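Local coordinates for protein extracellular PQQ-dependent sugar dehydrogenase (Coprinopsis cinerea, PDB 6JT6) that carries a heme b cytochrome domain that probably takes electrons from the PQQ-dependent domain of the same enzyme, which oxidises sugars, at residues Trp7-Ser10 against Ile11-Val14; Gly171-Ile174 against Gly175-Arg178. One frame throughout, in Å; residues are numbered along the deposited sequence.

Contact 1: Trp7-Ser10 against Ile11-Val14; sequences WYDS and ITGV
D9 and T12 meet through their polar ends, the T12 hydroxyl donating to D9 OD2 over an OG1-OD2 distance of 2.7 Å. The hydroxyl comes in from above the carboxylate, 38° out of its plane, and T12 CG2 lies close to the same oxygen. With CG anti to the backbone N (chi1 -179°), the D9 carboxylate is directed at T12. T12 OG1 in turn sits between its own N and carbonyl carbon (chi1 62°), where it also accepts from V14 N at 3.3 Å, forming an ST turn. The other carboxylate oxygen, D9 OD1, passes 3.9 Å from I11 CB as the two side chains cross at a slant. On the tyrosine side, the Y8 ring lies alongside G13, its CE1 3.5 Å from G13 O and its OH near G13 CA.

Backbone bonds close the same turn. D9 O accepts from G13 N at 2.8 Å and, at greater length, from T12 N. D9 N donates to V14 O at 2.8 Å. G13 has a positive phi, which by itself favours glycine. This is the hairpin connection between the antiparallel strands 5-8 and 15-21, and helix 182-191 packs against T12 and V14. Buried D9 thus engages the turn through its N, its O and its carboxylate, and the salt bridge from OD2 to R115 ties that turn to strand 113-121 and probably stabilises the carboxylate as an anion.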
loop_
_atom_site.group_PDB
_atom_site.type_symbol
_atom_site.label_atom_id
_atom_site.label_comp_id
_atom_site.label_asym_id
_atom_site.label_seq_id
_atom_site.Cartn_x
_atom_site.Cartn_y
_atom_site.Cartn_z
ATOM N N TRP A 7 -14.277 4.648 1.400
ATOM C CA TRP A 7 -13.873 6.032 1.529
ATOM C C TRP A 7 -13.712 6.645 0.154
ATOM O O TRP A 7 -12.997 6.116 -0.697
ATOM C CB TRP A 7 -12.565 6.100 2.308
ATOM C CG TRP A 7 -11.870 7.414 2.255
ATOM C CD1 TRP A 7 -12.232 8.587 2.908
ATOM C CD2 TRP A 7 -10.689 7.718 1.511
ATOM N NE1 TRP A 7 -11.331 9.593 2.605
ATOM C CE2 TRP A 7 -10.376 9.086 1.753
ATOM C CE3 TRP A 7 -9.852 6.968 0.669
ATOM C CZ2 TRP A 7 -9.248 9.711 1.184
ATOM C CZ3 TRP A 7 -8.739 7.598 0.095
ATOM C CH2 TRP A 7 -8.444 8.948 0.366
ATOM N N TYR A 8 -14.383 7.769 -0.057
ATOM C CA TYR A 8 -14.278 8.475 -1.315
ATOM C C TYR A 8 -12.980 9.248 -1.334
ATOM O O TYR A 8 -12.732 10.097 -0.464
ATOM C CB TYR A 8 -15.496 9.405 -1.495
ATOM C CG TYR A 8 -15.482 10.212 -2.773
ATOM C CD1 TYR A 8 -15.576 9.589 -4.029
ATOM C CD2 TYR A 8 -15.363 11.606 -2.730
ATOM C CE1 TYR A 8 -15.591 10.343 -5.215
ATOM C CE2 TYR A 8 -15.358 12.373 -3.907
ATOM C CZ TYR A 8 -15.474 11.746 -5.139
ATOM O OH TYR A 8 -15.463 12.507 -6.285
ATOM N N ASP A 9 -12.137 8.946 -2.317
ATOM C CA ASP A 9 -10.910 9.697 -2.509
ATOM C C ASP A 9 -11.248 10.927 -3.352
ATOM O O ASP A 9 -11.373 10.863 -4.579
ATOM C CB ASP A 9 -9.853 8.827 -3.184
ATOM C CG ASP A 9 -8.535 9.543 -3.391
ATOM O OD1 ASP A 9 -8.170 10.406 -2.589
ATOM O OD2 ASP A 9 -7.850 9.216 -4.370
ATOM N N SER A 10 -11.392 12.055 -2.664
ATOM C CA SER A 10 -11.717 13.319 -3.311
ATOM C C SER A 10 -10.677 13.737 -4.368
ATOM O O SER A 10 -11.020 14.421 -5.336
ATOM C CB SER A 10 -11.895 14.410 -2.229
ATOM O OG SER A 10 -11.860 15.698 -2.804
ATOM N N ILE A 11 -9.415 13.305 -4.220
ATOM C CA ILE A 11 -8.393 13.684 -5.212
ATOM C C ILE A 11 -8.639 13.079 -6.607
ATOM O O ILE A 11 -8.422 13.742 -7.632
ATOM C CB ILE A 11 -6.959 13.448 -4.673
ATOM C CG1 ILE A 11 -6.746 14.354 -3.428
ATOM C CG2 ILE A 11 -5.913 13.674 -5.776
ATOM C CD1 ILE A 11 -5.496 14.106 -2.587
ATOM N N THR A 12 -9.157 11.852 -6.651
ATOM C CA THR A 12 -9.247 11.107 -7.917
ATOM C C THR A 12 -10.661 10.707 -8.314
ATOM O O THR A 12 -10.874 10.287 -9.449
ATOM C CB THR A 12 -8.416 9.800 -7.843
ATOM O OG1 THR A 12 -8.949 8.950 -6.811
ATOM C CG2 THR A 12 -6.953 10.112 -7.531
ATOM N N GLY A 13 -11.613 10.816 -7.389
ATOM C CA GLY A 13 -12.985 10.328 -7.638
ATOM C C GLY A 13 -13.154 8.825 -7.495
ATOM O O GLY A 13 -14.257 8.293 -7.703
ATOM N N VAL A 14 -12.096 8.109 -7.090
ATOM C CA VAL A 14 -12.270 6.671 -6.882
ATOM C C VAL A 14 -12.599 6.382 -5.406
ATOM O O VAL A 14 -12.403 7.231 -4.557
ATOM C CB VAL A 14 -11.075 5.804 -7.417
ATOM C CG1 VAL A 14 -10.500 6.319 -8.754
ATOM C CG2 VAL A 14 -10.003 5.642 -6.380
#

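Contact 2: Gly171-Ile174 against Gly175-Arg178; sequences GFDI and GNAR
R178 runs back past I174, and its side chain can be followed outward along that residue. R178 CB begins 4.1 Å from I174 O, and CG, set opposite the carbonyl carbon of R178 (chi1 -60°), comes nearer to the same oxygen at 3.4 Å. From CG the chain is extended as far as R178 NE, 4.2 Å from I174 CG1. At the tip, R178 NH2 lies 3.9 Å from I174 CG1, the guanidinium meeting it obliquely. Its polar contacts lie beyond the turn: NE donates to T135 O, NH1 to P33 O and NH2 to P134 O.

Next to this arm the chain leaves strand 166-173 through a short turn of helical backbone angles. A177 N donates to I174 O at 2.8 Å. N176 N reaches D173 O and D173 OD1 by two weak bonds, the D173 carboxylate being brought to N176 N with CG anti to its own N (chi1 -174°). A177 CB touches the F172 ring at its edge, 4.2 Å from F172 CE1, and F172 meets F141 edge-to-face.

Shortening R178 to an alanine is likely to leave the carbonyls of T135, P33 and P134 without these donors and a gap beside I174 CG1. The turn carries the chain from strand 166-173, at the margin of one sheet, to strand 178-179, which pairs parallel with strand 26-33 in the other. The contact therefore combines a mainly backbone-held turn with a guanidinium that gathers three carbonyl oxygens from two separate parts of the chain.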
loop_
_atom_site.group_PDB
_atom_site.type_symbol
_atom_site.label_atom_id
_atom_site.label_comp_id
_atom_site.label_asym_id
_atom_site.label_seq_id
_atom_site.Cartn_x
_atom_site.Cartn_y
_atom_site.Cartn_z
ATOM N N GLY A 171 -7.971 -6.465 11.030
ATOM C CA GLY A 171 -8.764 -7.341 10.185
ATOM C C GLY A 171 -9.661 -6.541 9.247
ATOM O O GLY A 171 -10.061 -5.409 9.542
ATOM N N PHE A 172 -9.939 -7.106 8.083
ATOM C CA PHE A 172 -10.995 -6.535 7.247
ATOM C C PHE A 172 -11.627 -7.549 6.304
ATOM O O PHE A 172 -11.033 -8.591 5.985
ATOM C CB PHE A 172 -10.522 -5.293 6.477
ATOM C CG PHE A 172 -9.603 -5.597 5.345
ATOM C CD1 PHE A 172 -10.066 -5.540 4.037
ATOM C CD2 PHE A 172 -8.284 -5.958 5.581
ATOM C CE1 PHE A 172 -9.225 -5.830 2.973
ATOM C CE2 PHE A 172 -7.425 -6.237 4.524
ATOM C CZ PHE A 172 -7.897 -6.169 3.217
ATOM N N ASP A 173 -12.806 -7.167 5.832
ATOM C CA ASP A 173 -13.596 -7.944 4.905
ATOM C C ASP A 173 -13.078 -7.673 3.498
ATOM O O ASP A 173 -13.286 -6.586 2.942
ATOM C CB ASP A 173 -15.056 -7.493 5.036
ATOM C CG ASP A 173 -16.002 -8.326 4.232
ATOM O OD1 ASP A 173 -15.590 -9.027 3.280
ATOM O OD2 ASP A 173 -17.191 -8.266 4.561
ATOM N N ILE A 174 -12.432 -8.676 2.913
ATOM C CA ILE A 174 -11.788 -8.544 1.580
ATOM C C ILE A 174 -12.828 -8.354 0.468
ATOM O O ILE A 174 -12.648 -7.517 -0.418
ATOM C CB ILE A 174 -10.814 -9.734 1.288
ATOM C CG1 ILE A 174 -9.905 -9.466 0.085
ATOM C CG2 ILE A 174 -11.571 -11.034 1.071
ATOM C CD1 ILE A 174 -8.921 -8.333 0.337
ATOM N N GLY A 175 -13.915 -9.137 0.526
ATOM C CA GLY A 175 -15.015 -9.016 -0.420
ATOM C C GLY A 175 -15.614 -7.627 -0.489
ATOM O O GLY A 175 -16.043 -7.187 -1.545
ATOM N N ASN A 176 -15.620 -6.931 0.636
ATOM C CA ASN A 176 -16.001 -5.531 0.667
ATOM C C ASN A 176 -15.045 -4.571 -0.044
ATOM O O ASN A 176 -15.447 -3.446 -0.406
ATOM C CB ASN A 176 -16.237 -5.078 2.106
ATOM C CG ASN A 176 -17.712 -4.886 2.409
ATOM O OD1 ASN A 176 -18.303 -5.592 3.246
ATOM N ND2 ASN A 176 -18.327 -3.941 1.708
ATOM N N ALA A 177 -13.791 -4.994 -0.219
ATOM C CA ALA A 177 -12.779 -4.202 -0.916
ATOM C C ALA A 177 -12.748 -4.548 -2.426
ATOM O O ALA A 177 -12.100 -3.849 -3.215
ATOM C CB ALA A 177 -11.415 -4.385 -0.256
ATOM N N ARG A 178 -13.470 -5.610 -2.816
ATOM C CA ARG A 178 -13.564 -6.050 -4.225
ATOM C C ARG A 178 -14.616 -5.249 -5.003
ATOM O O ARG A 178 -15.648 -4.909 -4.461
ATOM C CB ARG A 178 -13.811 -7.568 -4.336
ATOM C CG ARG A 178 -12.722 -8.420 -3.700
ATOM C CD ARG A 178 -12.712 -9.885 -4.170
ATOM N NE ARG A 178 -11.584 -10.623 -3.571
ATOM C CZ ARG A 178 -10.311 -10.634 -4.002
ATOM N NH1 ARG A 178 -9.910 -9.984 -5.102
ATOM N NH2 ARG A 178 -9.411 -11.346 -3.325
#

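Contacts 1 and 2 are separate turns of one cytochrome domain, their centres 18 Å apart and their nearest atoms about 8 Å apart without touching. Strand 26-33 relates them: it pairs antiparallel with strand 15-21, which follows contact 1, and parallel with strand 178-179, which contact 2 leads into. Contact 1 thus joins neighbouring strands of one sheet, whereas contact 2 passes the chain from the other sheet into that one. The side chain of F172 in contact 2 lies about 12 Å from the heme, too far for direct contact, and about 5 Å from an acetate that probably came from the crystallisation liquor. Helix 182-191, which packs on contact 1, follows contact 2 along the chain.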